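Aminofutalosine deaminase (PDB 7LKK) deaminates aminofutalosine in the menaquinone pathway of Helicobacter pylori as a metal-dependent hydrolase, and probably also converts adenosine to inosine. Local coordinates at residues A[300-314]-A[340-352]. Residues are numbered along the deposited sequence; the frame is centred on the assembly and turned at random.
Sequences PFSNRLLSGKALDLE and DELRAFLLSHNMP. With EDO (1,2-ethanediol), chain I.
Pro300 opens helix 300-305 as a knob set among Glu341, Ala344, Phe345 and Ser348 of helix 338-348, its CG 3.8 Å from Phe345 CB and near the edge of that ring. Glu341 starts with CG anti to its backbone N (chi1 -162°) and bends at chi2, which carries the carboxylate to the first turn of helix 300-305. There Glu341 OE2 accepts from Phe301 N at 3.0 Å, on the syn side and almost straight at 171°, and a water links the same oxygen to Ser302 N; Asn333 holds OE1. One N-H at this helix start is thus met directly by the buried carboxylate, the next through a water. Phe301 turns its ring edge to Ala344 CB. Ser302 OG bonds the iron ligand Asp328, so the residue tied to Glu341 through water also touches the metal's first shell. Further on, Ala310 CB rests 3.8 Å from Ser348 O. The Leu311 carbonyl O lies at the edge of the His349 ring, while a water joins His349 ND1 to Leu313 N. Leu313 lays CD1 over one face of the His349 imidazole in a CH-pi contact, 3.7 Å from its centroid, and CB meets Met351 CE. Arg304 of the second subunit bonds Leu346 O and Met351 O. In this TIM-barrel amidohydrolase, helix 353-364 covers Leu313 and Phe345 through Leu356, and strands 294-298 and 323-325 pack against the contact, with Thr298 and Val325 against Phe345.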
loop_
_atom_site.group_PDB
_atom_site.type_symbol
_atom_site.label_atom_id
_atom_site.label_comp_id
_atom_site.label_asym_id
_atom_site.label_seq_id
_atom_site.Cartn_x
_atom_site.Cartn_y
_atom_site.Cartn_z
ATOM N N PRO A 300 4.480 1.490 -9.404
ATOM C CA PRO A 300 5.016 0.788 -8.221
ATOM C C PRO A 300 4.363 -0.555 -7.928
ATOM O O PRO A 300 5.072 -1.514 -7.598
ATOM C CB PRO A 300 4.788 1.791 -7.076
ATOM C CG PRO A 300 3.832 2.808 -7.600
ATOM C CD PRO A 300 4.022 2.855 -9.086
ATOM N N PHE A 301 3.034 -0.657 -8.009
ATOM C CA PHE A 301 2.391 -1.917 -7.646
ATOM C C PHE A 301 2.670 -2.998 -8.684
ATOM O O PHE A 301 2.951 -4.149 -8.330
ATOM C CB PHE A 301 0.886 -1.719 -7.465
ATOM C CG PHE A 301 0.270 -2.656 -6.463
ATOM C CD1 PHE A 301 -0.150 -3.921 -6.841
ATOM C CD2 PHE A 301 0.117 -2.274 -5.139
ATOM C CE1 PHE A 301 -0.714 -4.787 -5.922
ATOM C CE2 PHE A 301 -0.446 -3.137 -4.212
ATOM C CZ PHE A 301 -0.861 -4.394 -4.603
ATOM N N SER A 302 2.606 -2.645 -9.969
ATOM C CA SER A 302 2.943 -3.602 -11.018
ATOM C C SER A 302 4.382 -4.084 -10.888
ATOM O O SER A 302 4.658 -5.281 -11.035
ATOM C CB SER A 302 2.705 -2.974 -12.392
ATOM O OG SER A 302 3.243 -3.784 -13.421
ATOM N N ASN A 303 5.313 -3.166 -10.605
ATOM C CA ASN A 303 6.711 -3.551 -10.438
ATOM C C ASN A 303 6.879 -4.539 -9.290
ATOM O O ASN A 303 7.695 -5.465 -9.373
ATOM C CB ASN A 303 7.576 -2.316 -10.191
ATOM C CG ASN A 303 7.685 -1.415 -11.405
ATOM O OD1 ASN A 303 7.308 -1.789 -12.518
ATOM N ND2 ASN A 303 8.208 -0.215 -11.195
ATOM N N ARG A 304 6.131 -4.345 -8.200
ATOM C CA ARG A 304 6.229 -5.256 -7.062
ATOM C C ARG A 304 5.654 -6.627 -7.395
ATOM O O ARG A 304 6.176 -7.652 -6.941
ATOM C CB ARG A 304 5.515 -4.667 -5.848
ATOM C CG ARG A 304 5.700 -5.472 -4.566
ATOM C CD ARG A 304 7.161 -5.514 -4.154
ATOM N NE ARG A 304 7.398 -6.398 -3.016
ATOM C CZ ARG A 304 7.974 -7.592 -3.103
ATOM N NH1 ARG A 304 8.374 -8.054 -4.280
ATOM N NH2 ARG A 304 8.154 -8.324 -2.012
ATOM N N LEU A 305 4.573 -6.667 -8.175
ATOM C CA LEU A 305 3.921 -7.937 -8.472
ATOM C C LEU A 305 4.682 -8.749 -9.511
ATOM O O LEU A 305 4.586 -9.982 -9.514
ATOM C CB LEU A 305 2.491 -7.699 -8.957
ATOM C CG LEU A 305 1.492 -7.100 -7.969
ATOM C CD1 LEU A 305 0.108 -7.049 -8.600
ATOM C CD2 LEU A 305 1.467 -7.890 -6.669
ATOM N N LEU A 306 5.432 -8.091 -10.394
ATOM C CA LEU A 306 6.104 -8.800 -11.475
ATOM C C LEU A 306 7.554 -9.087 -11.102
ATOM O O LEU A 306 7.840 -10.091 -10.445
ATOM C CB LEU A 306 6.026 -7.996 -12.778
ATOM C CG LEU A 306 4.847 -8.300 -13.710
ATOM C CD1 LEU A 306 3.524 -8.314 -12.955
ATOM C CD2 LEU A 306 4.796 -7.310 -14.868
ATOM N N SER A 307 8.471 -8.198 -11.490
ATOM C CA SER A 307 9.882 -8.422 -11.190
ATOM C C SER A 307 10.157 -8.377 -9.692
ATOM O O SER A 307 11.095 -9.024 -9.214
ATOM C CB SER A 307 10.745 -7.387 -11.905
ATOM O OG SER A 307 10.730 -6.157 -11.204
ATOM N N GLY A 308 9.362 -7.621 -8.940
ATOM C CA GLY A 308 9.599 -7.442 -7.525
ATOM C C GLY A 308 10.623 -6.386 -7.172
ATOM O O GLY A 308 10.954 -6.244 -5.989
ATOM N N LYS A 309 11.147 -5.652 -8.150
ATOM C CA LYS A 309 12.144 -4.614 -7.915
ATOM C C LYS A 309 11.536 -3.251 -8.213
ATOM O O LYS A 309 10.885 -3.070 -9.247
ATOM C CB LYS A 309 13.391 -4.834 -8.775
ATOM C CG LYS A 309 14.327 -3.630 -8.817
ATOM C CD LYS A 309 15.406 -3.787 -9.873
ATOM C CE LYS A 309 16.600 -2.884 -9.597
ATOM N NZ LYS A 309 16.359 -1.947 -8.461
ATOM N N ALA A 310 11.739 -2.301 -7.304
ATOM C CA ALA A 310 11.242 -0.944 -7.473
ATOM C C ALA A 310 12.231 -0.102 -8.273
ATOM O O ALA A 310 13.438 -0.364 -8.283
ATOM C CB ALA A 310 10.984 -0.291 -6.113
ATOM N N LEU A 311 11.700 0.908 -8.960
ATOM C CA LEU A 311 12.543 1.871 -9.655
ATOM C C LEU A 311 13.402 2.642 -8.660
ATOM O O LEU A 311 12.900 3.167 -7.662
ATOM C CB LEU A 311 11.676 2.835 -10.469
ATOM C CG LEU A 311 12.393 3.917 -11.284
ATOM C CD1 LEU A 311 13.347 3.296 -12.285
ATOM C CD2 LEU A 311 11.387 4.817 -11.987
ATOM N N ASP A 312 14.703 2.708 -8.932
ATOM C CA ASP A 312 15.633 3.447 -8.080
ATOM C C ASP A 312 15.486 4.934 -8.380
ATOM O O ASP A 312 15.984 5.429 -9.393
ATOM C CB ASP A 312 17.062 2.968 -8.310
ATOM C CG ASP A 312 18.015 3.430 -7.223
ATOM O OD1 ASP A 312 18.082 4.650 -6.961
ATOM O OD2 ASP A 312 18.695 2.571 -6.628
ATOM N N LEU A 313 14.793 5.654 -7.490
ATOM C CA LEU A 313 14.542 7.074 -7.722
ATOM C C LEU A 313 15.822 7.896 -7.655
ATOM O O LEU A 313 15.944 8.905 -8.360
ATOM C CB LEU A 313 13.522 7.601 -6.713
ATOM C CG LEU A 313 12.097 7.069 -6.873
ATOM C CD1 LEU A 313 11.190 7.662 -5.814
ATOM C CD2 LEU A 313 11.563 7.365 -8.268
ATOM N N GLU A 314 16.776 7.493 -6.814
ATOM C CA GLU A 314 18.063 8.178 -6.784
ATOM C C GLU A 314 18.774 8.051 -8.124
ATOM O O GLU A 314 19.334 9.027 -8.634
ATOM C CB GLU A 314 18.934 7.618 -5.659
ATOM C CG GLU A 314 18.521 8.059 -4.262
ATOM C CD GLU A 314 17.288 7.334 -3.756
ATOM O OE1 GLU A 314 17.072 6.170 -4.157
ATOM O OE2 GLU A 314 16.539 7.925 -2.948
ATOM N N ASP A 340 -4.644 5.182 -4.705
ATOM C CA ASP A 340 -4.085 3.936 -4.191
ATOM C C ASP A 340 -2.670 3.718 -4.709
ATOM O O ASP A 340 -1.781 3.299 -3.958
ATOM C CB ASP A 340 -4.977 2.753 -4.577
ATOM C CG ASP A 340 -6.280 2.720 -3.801
ATOM O OD1 ASP A 340 -6.444 3.526 -2.865
ATOM O OD2 ASP A 340 -7.145 1.881 -4.132
ATOM N N GLU A 341 -2.443 4.007 -5.994
ATOM C CA GLU A 341 -1.113 3.841 -6.574
ATOM C C GLU A 341 -0.107 4.781 -5.926
ATOM O O GLU A 341 1.054 4.409 -5.714
ATOM C CB GLU A 341 -1.167 4.083 -8.084
ATOM C CG GLU A 341 0.028 3.534 -8.845
ATOM C CD GLU A 341 0.067 2.020 -8.848
ATOM O OE1 GLU A 341 -1.009 1.395 -8.737
ATOM O OE2 GLU A 341 1.174 1.452 -8.958
ATOM N N LEU A 342 -0.531 6.006 -5.608
ATOM C CA LEU A 342 0.375 6.962 -4.983
ATOM C C LEU A 342 0.756 6.526 -3.574
ATOM O O LEU A 342 1.906 6.702 -3.156
ATOM C CB LEU A 342 -0.261 8.352 -4.970
ATOM C CG LEU A 342 -0.461 8.961 -6.362
ATOM C CD1 LEU A 342 -1.200 10.293 -6.281
ATOM C CD2 LEU A 342 0.875 9.116 -7.076
ATOM N N ARG A 343 -0.189 5.948 -2.829
ATOM C CA ARG A 343 0.144 5.422 -1.509
ATOM C C ARG A 343 1.078 4.223 -1.614
ATOM O O ARG A 343 1.991 4.068 -0.792
ATOM C CB ARG A 343 -1.129 5.054 -0.749
ATOM C CG ARG A 343 -1.868 6.259 -0.180
ATOM C CD ARG A 343 -3.076 5.840 0.635
ATOM N NE ARG A 343 -4.198 5.440 -0.209
ATOM C CZ ARG A 343 -5.106 6.281 -0.696
ATOM N NH1 ARG A 343 -5.026 7.580 -0.429
ATOM N NH2 ARG A 343 -6.093 5.823 -1.455
ATOM N N ALA A 344 0.871 3.362 -2.615
ATOM C CA ALA A 344 1.825 2.285 -2.854
ATOM C C ALA A 344 3.197 2.852 -3.189
ATOM O O ALA A 344 4.224 2.323 -2.750
ATOM C CB ALA A 344 1.329 1.374 -3.980
ATOM N N PHE A 345 3.222 3.943 -3.958
ATOM C CA PHE A 345 4.469 4.622 -4.295
ATOM C C PHE A 345 5.196 5.091 -3.039
ATOM O O PHE A 345 6.417 4.933 -2.921
ATOM C CB PHE A 345 4.154 5.796 -5.229
ATOM C CG PHE A 345 5.358 6.555 -5.712
ATOM C CD1 PHE A 345 6.158 6.047 -6.722
ATOM C CD2 PHE A 345 5.662 7.801 -5.184
ATOM C CE1 PHE A 345 7.258 6.759 -7.181
ATOM C CE2 PHE A 345 6.756 8.514 -5.634
ATOM C CZ PHE A 345 7.555 7.992 -6.635
ATOM N N LEU A 346 4.458 5.662 -2.084
ATOM C CA LEU A 346 5.074 6.099 -0.834
ATOM C C LEU A 346 5.678 4.923 -0.075
ATOM O O LEU A 346 6.727 5.061 0.564
ATOM C CB LEU A 346 4.046 6.826 0.031
ATOM C CG LEU A 346 3.443 8.108 -0.546
ATOM C CD1 LEU A 346 2.428 8.706 0.423
ATOM C CD2 LEU A 346 4.531 9.123 -0.887
ATOM N N LEU A 347 5.034 3.756 -0.142
ATOM C CA LEU A 347 5.524 2.580 0.565
ATOM C C LEU A 347 6.696 1.909 -0.139
ATOM O O LEU A 347 7.438 1.160 0.503
ATOM C CB LEU A 347 4.392 1.566 0.739
ATOM C CG LEU A 347 3.220 1.999 1.620
ATOM C CD1 LEU A 347 2.067 1.020 1.486
ATOM C CD2 LEU A 347 3.660 2.120 3.071
ATOM N N SER A 348 6.890 2.174 -1.430
ATOM C CA SER A 348 7.856 1.448 -2.245
ATOM C C SER A 348 9.228 2.106 -2.297
ATOM O O SER A 348 10.141 1.542 -2.909
ATOM C CB SER A 348 7.318 1.292 -3.673
ATOM O OG SER A 348 6.075 0.611 -3.675
ATOM N N HIS A 349 9.406 3.273 -1.680
ATOM C CA HIS A 349 10.678 3.981 -1.738
ATOM C C HIS A 349 11.022 4.541 -0.367
ATOM O O HIS A 349 10.147 5.043 0.343
ATOM C CB HIS A 349 10.630 5.103 -2.780
ATOM C CG HIS A 349 10.186 4.645 -4.133
ATOM N ND1 HIS A 349 11.066 4.192 -5.091
ATOM C CD2 HIS A 349 8.952 4.559 -4.685
ATOM C CE1 HIS A 349 10.395 3.856 -6.178
ATOM N NE2 HIS A 349 9.110 4.067 -5.958
ATOM N N ASN A 350 12.302 4.459 -0.006
ATOM C CA ASN A 350 12.766 4.822 1.328
ATOM C C ASN A 350 13.237 6.269 1.422
ATOM O O ASN A 350 13.842 6.648 2.431
ATOM C CB ASN A 350 13.886 3.872 1.769
ATOM C CG ASN A 350 15.184 4.098 1.012
ATOM O OD1 ASN A 350 15.194 4.667 -0.081
ATOM N ND2 ASN A 350 16.289 3.642 1.592
ATOM N N MET A 351 12.977 7.075 0.397
ATOM C CA MET A 351 13.260 8.501 0.450
ATOM C C MET A 351 12.485 9.154 1.598
ATOM O O MET A 351 11.400 8.691 1.961
ATOM C CB MET A 351 12.882 9.147 -0.882
ATOM C CG MET A 351 13.212 10.618 -1.009
ATOM S SD MET A 351 12.667 11.275 -2.589
ATOM C CE MET A 351 13.711 10.348 -3.711
ATOM N N PRO A 352 13.047 10.216 2.221
ATOM C CA PRO A 352 12.280 10.992 3.208
ATOM C C PRO A 352 10.859 11.289 2.756
ATOM O O PRO A 352 10.638 11.793 1.650
ATOM C CB PRO A 352 13.111 12.270 3.355
ATOM C CG PRO A 352 14.517 11.787 3.176
ATOM C CD PRO A 352 14.464 10.628 2.193
HETATM C C1 EDO I . 13.247 -9.829 -6.562
HETATM O O1 EDO I . 11.916 -10.325 -6.375
HETATM C C2 EDO I . 14.181 -10.428 -5.516
HETATM O O2 EDO I . 14.471 -11.792 -5.844
HETATM O O HOH W 1 1.383 -0.259 -10.901
HETATM O O HOH W 2 13.691 4.549 -4.968
HETATM O O HOH W 3 14.045 5.917 -2.549
#